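Local coordinates for protein UDP-N-acetylenolpyruvoylglucosamine reductase (Listeria monocytogenes, PDB 3TX1) that binds FAD and probably reduces UDP-N-acetylenolpyruvoylglucosamine to UDP-N-acetylmuramate with NADPH, a step in the pathway to bacterial cell-wall peptidoglycan, at residues 47-52 with 240-245; 234-239 with 280-285; 266-271 with 289-294. All blocks are in the same frame, centred on the assembly; numbering follows the deposited sequence.

Contact 1. Residues 47-52 with 240-245. With FAD (flavin-adenine dinucleotide), chain B.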
loop_
_atom_site.group_PDB
_atom_site.type_symbol
_atom_site.label_atom_id
_atom_site.label_comp_id
_atom_site.label_asym_id
_atom_site.label_seq_id
_atom_site.Cartn_x
_atom_site.Cartn_y
_atom_site.Cartn_z
ATOM N N THR A 47 -10.097 -1.595 -2.787
ATOM C CA THR A 47 -8.753 -2.097 -3.095
ATOM C C THR A 47 -8.407 -1.814 -4.485
ATOM O O THR A 47 -9.240 -1.835 -5.378
ATOM C CB THR A 47 -8.541 -3.606 -2.942
ATOM O OG1 THR A 47 -9.417 -4.292 -3.840
ATOM C CG2 THR A 47 -8.751 -4.087 -1.516
ATOM N N TYR A 48 -7.117 -1.620 -4.661
ATOM C CA TYR A 48 -6.574 -1.238 -5.918
ATOM C C TYR A 48 -6.722 -2.333 -6.981
ATOM O O TYR A 48 -6.823 -2.027 -8.160
ATOM C CB TYR A 48 -5.155 -0.751 -5.672
ATOM C CG TYR A 48 -4.653 0.207 -6.701
ATOM C CD1 TYR A 48 -4.893 1.582 -6.601
ATOM C CD2 TYR A 48 -3.910 -0.263 -7.758
ATOM C CE1 TYR A 48 -4.409 2.457 -7.563
ATOM C CE2 TYR A 48 -3.405 0.582 -8.718
ATOM C CZ TYR A 48 -3.661 1.931 -8.627
ATOM O OH TYR A 48 -3.134 2.693 -9.645
ATOM N N THR A 49 -6.782 -3.598 -6.573
ATOM C CA THR A 49 -7.034 -4.698 -7.527
ATOM C C THR A 49 -8.528 -4.913 -7.686
ATOM O O THR A 49 -8.969 -5.699 -8.509
ATOM C CB THR A 49 -6.465 -6.060 -7.049
ATOM O OG1 THR A 49 -6.940 -6.345 -5.728
ATOM C CG2 THR A 49 -4.973 -6.058 -7.039
ATOM N N LYS A 50 -9.318 -4.247 -6.865
ATOM C CA LYS A 50 -10.763 -4.433 -6.905
ATOM C C LYS A 50 -11.123 -5.901 -6.593
ATOM O O LYS A 50 -11.948 -6.514 -7.271
ATOM C CB LYS A 50 -11.327 -3.965 -8.253
ATOM C CG LYS A 50 -11.367 -2.450 -8.422
ATOM C CD LYS A 50 -11.734 -2.086 -9.861
ATOM C CE LYS A 50 -11.972 -0.586 -10.058
ATOM N NZ LYS A 50 -12.470 -0.221 -11.431
ATOM N N THR A 51 -10.471 -6.457 -5.573
ATOM C CA THR A 51 -10.704 -7.831 -5.135
ATOM C C THR A 51 -10.603 -7.891 -3.634
ATOM O O THR A 51 -9.990 -7.004 -3.000
ATOM C CB THR A 51 -9.551 -8.750 -5.526
ATOM O OG1 THR A 51 -8.361 -8.220 -4.951
ATOM C CG2 THR A 51 -9.407 -8.864 -7.011
ATOM N N GLY A 52 -11.098 -9.000 -3.089
ATOM C CA GLY A 52 -10.982 -9.278 -1.677
ATOM C C GLY A 52 -12.327 -9.620 -1.111
ATOM O O GLY A 52 -13.317 -8.932 -1.380
ATOM N N PRO A 240 -6.669 -2.226 -13.126
ATOM C CA PRO A 240 -6.394 -2.336 -11.699
ATOM C C PRO A 240 -5.343 -3.426 -11.529
ATOM O O PRO A 240 -5.309 -4.350 -12.328
ATOM C CB PRO A 240 -7.748 -2.747 -11.087
ATOM C CG PRO A 240 -8.614 -3.137 -12.238
ATOM C CD PRO A 240 -8.092 -2.425 -13.448
ATOM N N SER A 241 -4.449 -3.280 -10.554
ATOM C CA SER A 241 -3.430 -4.318 -10.279
ATOM C C SER A 241 -2.871 -4.058 -8.912
ATOM O O SER A 241 -3.240 -3.066 -8.270
ATOM C CB SER A 241 -2.260 -4.302 -11.288
ATOM O OG SER A 241 -1.300 -3.273 -11.019
ATOM N N CYS A 242 -2.036 -4.971 -8.428
ATOM C CA CYS A 242 -1.272 -4.656 -7.231
ATOM C C CYS A 242 0.008 -4.178 -7.917
ATOM O O CYS A 242 -0.029 -3.782 -9.111
ATOM C CB CYS A 242 -1.129 -5.842 -6.266
ATOM S SG CYS A 242 -0.755 -7.480 -6.942
ATOM N N GLY A 243 1.158 -4.157 -7.291
ATOM C CA GLY A 243 2.209 -3.634 -8.179
ATOM C C GLY A 243 2.961 -4.729 -8.866
ATOM O O GLY A 243 2.397 -5.640 -9.467
ATOM N N SER A 244 4.263 -4.627 -8.737
ATOM C CA SER A 244 5.105 -5.673 -9.161
ATOM C C SER A 244 4.717 -6.726 -8.116
ATOM O O SER A 244 4.795 -6.474 -6.928
ATOM C CB SER A 244 6.558 -5.233 -9.021
ATOM O OG SER A 244 7.402 -5.898 -9.946
ATOM N N VAL A 245 4.229 -7.868 -8.571
ATOM C CA VAL A 245 3.805 -8.958 -7.704
ATOM C C VAL A 245 4.938 -9.638 -6.895
ATOM O O VAL A 245 4.707 -10.093 -5.805
ATOM C CB VAL A 245 3.018 -10.026 -8.543
ATOM C CG1 VAL A 245 2.855 -11.331 -7.780
ATOM C CG2 VAL A 245 1.642 -9.525 -8.954
HETATM P PA FAD B . -2.057 -1.278 1.285
HETATM O O1A FAD B . -3.444 -0.886 1.669
HETATM O O2A FAD B . -1.836 -2.092 0.042
HETATM O O5B FAD B . -1.416 -2.154 2.458
HETATM C C5B FAD B . 0.008 -2.125 2.428
HETATM C C4B FAD B . 0.615 -2.527 3.755
HETATM O O4B FAD B . 0.773 -1.393 4.593
HETATM C C3B FAD B . -0.166 -3.534 4.570
HETATM O O3B FAD B . 0.803 -4.220 5.402
HETATM C C2B FAD B . -1.014 -2.604 5.437
HETATM O O2B FAD B . -1.576 -3.135 6.653
HETATM C C1B FAD B . 0.007 -1.560 5.780
HETATM N N9A FAD B . -0.643 -0.281 6.009
HETATM C C8A FAD B . -1.460 0.389 5.182
HETATM N N7A FAD B . -1.769 1.589 5.747
HETATM C C5A FAD B . -1.140 1.708 6.938
HETATM C C6A FAD B . -1.051 2.672 8.065
HETATM N N6A FAD B . -1.717 3.860 8.086
HETATM N N1A FAD B . -0.260 2.333 9.106
HETATM C C2A FAD B . 0.421 1.196 9.149
HETATM N N3A FAD B . 0.368 0.261 8.199
HETATM C C4A FAD B . -0.384 0.455 7.093
HETATM N N1 FAD B . 5.506 0.426 -4.445
HETATM C C2 FAD B . 6.734 0.994 -4.523
HETATM O O2 FAD B . 7.451 1.037 -3.510
HETATM N N3 FAD B . 7.232 1.560 -5.632
HETATM C C4 FAD B . 6.583 1.591 -6.787
HETATM O O4 FAD B . 7.097 2.094 -7.813
HETATM C C4X FAD B . 5.242 0.991 -6.782
HETATM N N5 FAD B . 4.517 0.986 -7.897
HETATM C C5X FAD B . 3.289 0.449 -7.947
HETATM C C6 FAD B . 2.593 0.502 -9.144
HETATM C C7 FAD B . 1.324 -0.008 -9.232
HETATM C C7M FAD B . 0.586 0.042 -10.544
HETATM C C8 FAD B . 0.738 -0.596 -8.007
HETATM C C8M FAD B . -0.628 -1.182 -8.021
HETATM C C9 FAD B . 1.426 -0.645 -6.825
HETATM C C9A FAD B . 2.702 -0.142 -6.748
HETATM N N10 FAD B . 3.433 -0.158 -5.535
HETATM C C10 FAD B . 4.722 0.404 -5.532
HETATM C "C1'" FAD B . 2.860 -0.780 -4.327
HETATM C "C2'" FAD B . 2.096 0.218 -3.488
HETATM O "O2'" FAD B . 1.782 1.374 -4.261
HETATM C "C3'" FAD B . 2.918 0.682 -2.300
HETATM O "O3'" FAD B . 3.321 -0.492 -1.605
HETATM C "C4'" FAD B . 2.067 1.569 -1.396
HETATM O "O4'" FAD B . 2.882 2.424 -0.582
HETATM C "C5'" FAD B . 1.075 0.779 -0.560
HETATM O "O5'" FAD B . 0.040 1.665 -0.208
HETATM P P FAD B . -1.379 1.212 0.321
HETATM O O1P FAD B . -1.900 2.392 1.059
HETATM O O2P FAD B . -2.081 0.711 -0.896
HETATM O O3P FAD B . -1.101 -0.006 1.264
#
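The backbone carbonyl of S241 meets the Y48 ring at its edge rather than over a face: S241 O lies near the ring plane, 2.9 Å from CD2 of Y48. At the 2.69 Å resolution of the model the side of approach is more secure than the exact distance. The methyl group C8M of FAD comes in obliquely and is 3.4 Å from Y48 CE2, so that one corner of the ring is shared by the protein carbonyl and the flavin. Y48 reaches this place because its CG is turned opposite the backbone N (chi1 -155°), which carries the ring out of the 47-50 turn.

The neighbouring T49 works with its methyl branch: CG2 is 3.4 Å from the backbone N of C242 and 3.9 Å from C242 CB. P240 faces the turn directly, its CB 3.2 Å from Y48 O, while its CG meets the methylene CD of the extended K50 side chain at 4.1 Å.

These are van der Waals contacts, several of them between carbon and a backbone carbonyl oxygen or nitrogen. Polar support lies within the loop, where K50 N donates to T47 O at 2.8 Å to close a type I turn and the T47 hydroxyl donates to T51 O. Outside the pair, T49 O accepts a hydrogen bond from the N283 side chain, and Y292 packs on T49.

On the flavin side, G243 CA is 3.4 Å from FAD C9, placing the backbone of 240-245 against the dimethylbenzene end of the isoalloxazine. Loop 47-52, through Y48, and loop 240-245 thus converge on one cofactor, and the latter runs on to S244, the predicted proton donor: the flavin pocket of a MurB reductase.

Contact 2. Residues 234-239 with 280-285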
loop_
_atom_site.group_PDB
_atom_site.type_symbol
_atom_site.label_atom_id
_atom_site.label_comp_id
_atom_site.label_asym_id
_atom_site.label_seq_id
_atom_site.Cartn_x
_atom_site.Cartn_y
_atom_site.Cartn_z
ATOM N N LYS A 234 6.211 1.544 -19.172
ATOM C CA LYS A 234 6.457 0.182 -18.775
ATOM C C LYS A 234 5.459 -0.505 -17.893
ATOM O O LYS A 234 5.594 -1.683 -17.623
ATOM C CB LYS A 234 7.813 0.135 -18.115
ATOM C CG LYS A 234 8.943 0.384 -19.103
ATOM C CD LYS A 234 10.267 0.240 -18.383
ATOM C CE LYS A 234 11.385 -0.169 -19.323
ATOM N NZ LYS A 234 12.514 -0.646 -18.472
ATOM N N GLN A 235 4.442 0.216 -17.453
ATOM C CA GLN A 235 3.492 -0.339 -16.535
ATOM C C GLN A 235 2.069 -0.209 -16.992
ATOM O O GLN A 235 1.735 0.770 -17.660
ATOM C CB GLN A 235 3.658 0.338 -15.217
ATOM C CG GLN A 235 5.009 0.016 -14.655
ATOM C CD GLN A 235 5.232 0.552 -13.262
ATOM O OE1 GLN A 235 4.348 1.173 -12.630
ATOM N NE2 GLN A 235 6.425 0.276 -12.749
ATOM N N PRO A 236 1.237 -1.230 -16.689
ATOM C CA PRO A 236 -0.173 -1.134 -17.026
ATOM C C PRO A 236 -0.816 -0.270 -15.971
ATOM O O PRO A 236 -1.128 -0.765 -14.886
ATOM C CB PRO A 236 -0.689 -2.569 -16.877
ATOM C CG PRO A 236 0.383 -3.362 -16.250
ATOM C CD PRO A 236 1.580 -2.501 -16.016
ATOM N N LEU A 237 -0.958 1.024 -16.215
ATOM C CA LEU A 237 -1.582 1.852 -15.190
ATOM C C LEU A 237 -3.085 1.926 -15.437
ATOM O O LEU A 237 -3.855 2.286 -14.538
ATOM C CB LEU A 237 -0.953 3.233 -15.140
ATOM C CG LEU A 237 0.561 3.380 -14.935
ATOM C CD1 LEU A 237 0.915 4.880 -14.909
ATOM C CD2 LEU A 237 1.112 2.603 -13.716
ATOM N N GLU A 238 -3.482 1.557 -16.658
ATOM C CA GLU A 238 -4.878 1.541 -17.071
ATOM C C GLU A 238 -5.686 0.478 -16.298
ATOM O O GLU A 238 -6.844 0.721 -15.941
ATOM C CB GLU A 238 -5.013 1.373 -18.604
ATOM C CG GLU A 238 -4.324 0.147 -19.251
ATOM C CD GLU A 238 -2.815 0.322 -19.567
ATOM O OE1 GLU A 238 -2.362 -0.330 -20.537
ATOM O OE2 GLU A 238 -2.070 1.102 -18.889
ATOM N N TYR A 239 -5.066 -0.661 -15.982
ATOM C CA TYR A 239 -5.784 -1.749 -15.327
ATOM C C TYR A 239 -5.634 -1.767 -13.848
ATOM O O TYR A 239 -4.578 -1.419 -13.344
ATOM C CB TYR A 239 -5.267 -3.100 -15.802
ATOM C CG TYR A 239 -5.599 -3.369 -17.220
ATOM C CD1 TYR A 239 -4.630 -3.231 -18.190
ATOM C CD2 TYR A 239 -6.886 -3.707 -17.597
ATOM C CE1 TYR A 239 -4.921 -3.437 -19.505
ATOM C CE2 TYR A 239 -7.189 -3.932 -18.907
ATOM C CZ TYR A 239 -6.193 -3.786 -19.853
ATOM O OH TYR A 239 -6.439 -3.973 -21.182
ATOM N N PHE A 280 3.511 -8.014 -13.370
ATOM C CA PHE A 280 2.236 -7.483 -12.929
ATOM C C PHE A 280 1.095 -8.410 -13.296
ATOM O O PHE A 280 0.995 -8.888 -14.432
ATOM C CB PHE A 280 1.924 -6.214 -13.680
ATOM C CG PHE A 280 2.495 -4.976 -13.084
ATOM C CD1 PHE A 280 3.869 -4.748 -13.067
ATOM C CD2 PHE A 280 1.657 -3.967 -12.665
ATOM C CE1 PHE A 280 4.407 -3.560 -12.550
ATOM C CE2 PHE A 280 2.193 -2.768 -12.188
ATOM C CZ PHE A 280 3.570 -2.561 -12.123
ATOM N N ILE A 281 0.195 -8.627 -12.351
ATOM C CA ILE A 281 -0.996 -9.384 -12.668
ATOM C C ILE A 281 -2.142 -8.371 -12.747
ATOM O O ILE A 281 -2.555 -7.815 -11.727
ATOM C CB ILE A 281 -1.245 -10.464 -11.616
ATOM C CG1 ILE A 281 -0.158 -11.506 -11.759
ATOM C CG2 ILE A 281 -2.603 -11.111 -11.805
ATOM C CD1 ILE A 281 -0.213 -12.579 -10.709
ATOM N N VAL A 282 -2.623 -8.114 -13.953
ATOM C CA VAL A 282 -3.702 -7.156 -14.135
ATOM C C VAL A 282 -5.097 -7.791 -14.052
ATOM O O VAL A 282 -5.268 -8.972 -14.269
ATOM C CB VAL A 282 -3.598 -6.432 -15.494
ATOM C CG1 VAL A 282 -2.292 -5.702 -15.586
ATOM C CG2 VAL A 282 -3.718 -7.438 -16.629
ATOM N N ASN A 283 -6.097 -6.951 -13.846
ATOM C CA ASN A 283 -7.474 -7.346 -13.681
ATOM C C ASN A 283 -8.189 -6.957 -14.931
ATOM O O ASN A 283 -8.676 -5.835 -15.040
ATOM C CB ASN A 283 -8.055 -6.552 -12.513
ATOM C CG ASN A 283 -9.466 -6.940 -12.162
ATOM O OD1 ASN A 283 -10.140 -7.696 -12.881
ATOM N ND2 ASN A 283 -9.928 -6.433 -11.018
ATOM N N ILE A 284 -8.263 -7.873 -15.878
ATOM C CA ILE A 284 -8.944 -7.600 -17.126
ATOM C C ILE A 284 -10.465 -7.573 -17.009
ATOM O O ILE A 284 -11.148 -7.557 -18.031
ATOM C CB ILE A 284 -8.524 -8.583 -18.233
ATOM C CG1 ILE A 284 -8.923 -10.009 -17.880
ATOM C CG2 ILE A 284 -7.032 -8.472 -18.470
ATOM C CD1 ILE A 284 -8.757 -10.989 -19.023
ATOM N N GLY A 285 -11.000 -7.595 -15.785
ATOM C CA GLY A 285 -12.444 -7.435 -15.560
ATOM C C GLY A 285 -13.065 -8.518 -14.715
ATOM O O GLY A 285 -13.155 -9.685 -15.121
#
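F280 begins the contact by receiving P236 on one ring face: the CD methylene of the proline lies 3.9 Å from the ring centroid, 21° off the normal, a CH-pi interaction displaced toward the rim. The far end of the same ring meets Q235, whose CD is 3.7 Å from F280 CZ, with amide and ring planes 48° apart. The amide is therefore neither stacked flat nor set square to the ring, and its OE1 is held by R231, in the last turn of helix 217-234. H277 meets the F280 ring too.

I281 turns its side chain away, toward helix 289-307. V282 returns to this side and fits between two residues of the loop: its CG1 branch touches P236 CG at 3.6 Å, and its CB touches Y239 CB at 3.7 Å. The CG1 branch stands opposite the carbonyl carbon (chi1 -59°), which directs it to the proline.

N283 contributes backbone here, its O lying 3.8 Å from Y239 CD2. The amide group leads away from the contact, ND2 toward T49, while OD1 accepts from G285 N at 3.0 Å, forming an Asx turn, and also from A287 N. I284 brings its CA near the Y239 ring as the strand ends.

Alternation along 280-282, toward, away and toward the loop, is the pattern of an extended strand with one face packed by 234-239. Strand 281-283 is an outer member of the three-stranded antiparallel sheet, and through Q235 and F280, both in the FAD pocket, the packing borders the flavin pocket from the side of the C-terminal domain.

Contact 3. Residues 266-271 with 289-294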
loop_
_atom_site.group_PDB
_atom_site.type_symbol
_atom_site.label_atom_id
_atom_site.label_comp_id
_atom_site.label_asym_id
_atom_site.label_seq_id
_atom_site.Cartn_x
_atom_site.Cartn_y
_atom_site.Cartn_z
ATOM N N HIS A 266 -0.800 -15.057 -19.789
ATOM C CA HIS A 266 -1.557 -16.110 -19.150
ATOM C C HIS A 266 -2.729 -15.551 -18.423
ATOM O O HIS A 266 -2.622 -14.509 -17.799
ATOM C CB HIS A 266 -0.686 -16.942 -18.206
ATOM C CG HIS A 266 -1.102 -18.380 -18.176
ATOM N ND1 HIS A 266 -0.663 -19.281 -19.097
ATOM C CD2 HIS A 266 -2.045 -19.033 -17.416
ATOM C CE1 HIS A 266 -1.243 -20.466 -18.880
ATOM N NE2 HIS A 266 -2.100 -20.321 -17.859
ATOM N N ILE A 267 -3.868 -16.232 -18.496
ATOM C CA ILE A 267 -5.093 -15.784 -17.834
ATOM C C ILE A 267 -5.705 -16.889 -17.016
ATOM O O ILE A 267 -5.739 -18.032 -17.457
ATOM C CB ILE A 267 -6.148 -15.349 -18.873
ATOM C CG1 ILE A 267 -5.677 -14.101 -19.596
ATOM C CG2 ILE A 267 -7.519 -15.065 -18.243
ATOM C CD1 ILE A 267 -6.524 -13.783 -20.789
ATOM N N ILE A 268 -6.142 -16.548 -15.807
ATOM C CA ILE A 268 -6.930 -17.427 -14.978
ATOM C C ILE A 268 -8.096 -16.573 -14.500
ATOM O O ILE A 268 -7.850 -15.538 -13.863
ATOM C CB ILE A 268 -6.180 -17.913 -13.761
ATOM C CG1 ILE A 268 -4.931 -18.685 -14.202
ATOM C CG2 ILE A 268 -7.139 -18.740 -12.891
ATOM C CD1 ILE A 268 -4.373 -19.585 -13.113
ATOM N N GLY A 269 -9.341 -16.979 -14.823
ATOM C CA GLY A 269 -10.524 -16.180 -14.497
ATOM C C GLY A 269 -10.417 -14.787 -15.081
ATOM O O GLY A 269 -10.282 -14.628 -16.275
ATOM N N GLY A 270 -10.458 -13.758 -14.247
ATOM C CA GLY A 270 -10.307 -12.382 -14.748
ATOM C C GLY A 270 -8.922 -11.777 -14.490
ATOM O O GLY A 270 -8.738 -10.562 -14.572
ATOM N N ALA A 271 -7.950 -12.630 -14.192
ATOM C CA ALA A 271 -6.613 -12.193 -13.876
ATOM C C ALA A 271 -5.663 -12.551 -15.011
ATOM O O ALA A 271 -5.788 -13.605 -15.632
ATOM C CB ALA A 271 -6.161 -12.833 -12.576
ATOM N N ALA A 289 -9.922 -12.495 -5.852
ATOM C CA ALA A 289 -8.707 -12.826 -5.124
ATOM C C ALA A 289 -8.304 -14.288 -5.405
ATOM O O ALA A 289 -7.099 -14.610 -5.538
ATOM C CB ALA A 289 -8.899 -12.578 -3.641
ATOM N N THR A 290 -9.300 -15.176 -5.525
ATOM C CA THR A 290 -8.993 -16.551 -5.859
ATOM C C THR A 290 -8.184 -16.549 -7.152
ATOM O O THR A 290 -7.104 -17.167 -7.210
ATOM C CB THR A 290 -10.238 -17.425 -6.018
ATOM O OG1 THR A 290 -11.083 -17.232 -4.895
ATOM C CG2 THR A 290 -9.860 -18.889 -6.080
ATOM N N ASP A 291 -8.674 -15.824 -8.164
ATOM C CA ASP A 291 -7.957 -15.735 -9.451
ATOM C C ASP A 291 -6.543 -15.275 -9.246
ATOM O O ASP A 291 -5.624 -15.855 -9.814
ATOM C CB ASP A 291 -8.612 -14.777 -10.425
ATOM C CG ASP A 291 -9.976 -15.224 -10.866
ATOM O OD1 ASP A 291 -10.205 -16.452 -11.042
ATOM O OD2 ASP A 291 -10.818 -14.319 -11.033
ATOM N N TYR A 292 -6.354 -14.220 -8.456
ATOM C CA TYR A 292 -4.981 -13.753 -8.185
ATOM C C TYR A 292 -4.089 -14.823 -7.552
ATOM O O TYR A 292 -3.007 -15.090 -8.087
ATOM C CB TYR A 292 -4.963 -12.472 -7.364
ATOM C CG TYR A 292 -5.007 -11.206 -8.208
ATOM C CD1 TYR A 292 -6.212 -10.722 -8.748
ATOM C CD2 TYR A 292 -3.833 -10.473 -8.463
ATOM C CE1 TYR A 292 -6.251 -9.562 -9.519
ATOM C CE2 TYR A 292 -3.868 -9.319 -9.242
ATOM C CZ TYR A 292 -5.090 -8.864 -9.764
ATOM O OH TYR A 292 -5.110 -7.689 -10.532
ATOM N N MET A 293 -4.568 -15.455 -6.464
ATOM C CA MET A 293 -3.816 -16.474 -5.726
ATOM C C MET A 293 -3.503 -17.631 -6.634
ATOM O O MET A 293 -2.464 -18.280 -6.497
ATOM C CB MET A 293 -4.597 -17.033 -4.513
ATOM C CG MET A 293 -4.937 -16.110 -3.333
ATOM S SD MET A 293 -3.648 -14.910 -2.826
ATOM C CE MET A 293 -2.124 -15.855 -2.660
ATOM N N ASN A 294 -4.436 -17.932 -7.529
ATOM C CA ASN A 294 -4.259 -19.032 -8.426
ATOM C C ASN A 294 -3.230 -18.706 -9.498
ATOM O O ASN A 294 -2.357 -19.506 -9.810
ATOM C CB ASN A 294 -5.615 -19.477 -8.996
ATOM C CG ASN A 294 -6.375 -20.457 -8.063
ATOM O OD1 ASN A 294 -7.605 -20.494 -8.039
ATOM N ND2 ASN A 294 -5.625 -21.256 -7.288
#
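With its carboxylate carbon turned opposite its own carbonyl carbon (chi1 -65°), D291 extends from the first turn of helix 289-307 into the turn formed by I268-A271. I268 has its CG1 placed likewise and its second torsion extended (chi2 -161°), and CD1 so reaches N294, where it lies 3.9 Å from N294 O.

The carboxylate divides its two oxygens. OD2 accepts from G270 N at 3.3 Å; the line is almost straight (178°), but the length makes the bond weak. OD1 comes to 3.5 Å from G269 CA, so the carboxylate rests against the glycine pair. The stem of the aspartate lies beside the turn: D291 CB is 3.6 Å from I268 O and 3.8 Å from A271 CB. Y292 points its ring out of the helix on another side, meeting the same A271 methyl obliquely, while its hydroxyl is bonded to I281 O.

Two backbone bonds close the turn, A271 N to I268 O at 2.9 Å and I268 N to A271 O at 3.0 Å. G269 has a positive phi, as the second residue of a type II' turn does, and the strands on either side, 267-268 and 271-273, form a tight beta hairpin.

D291 OD2 also accepts from T288 N, just before the helix, consistent with one half of a capping box. Near the positive end of the helix dipole, the carboxylate is probably kept ionised; it mainly serves the helix start and adds only a weak link to the hairpin.

Overall arrangement
Contact 1 lies nearest the centre of the chain, and contacts 1 and 2 both reach the flavin; contact 3 lies farthest out, about 20 Å from the chain centre to its own, with the Y292 side chain about 8 Å from FAD. All three combine buried residues with exposed ones. Contacts 2 and 3 share the small antiparallel sheet, the former using strand 281-283 and the latter the hairpin made by the central strand and the opposite edge strand. N283 bridges contacts 1 and 2, Y292 contacts 2 and 3. The chemistry differs accordingly: van der Waals packing beside the cofactor, ring and aliphatic packing in contact 2, and a carboxylate on backbone N-H in contact 3.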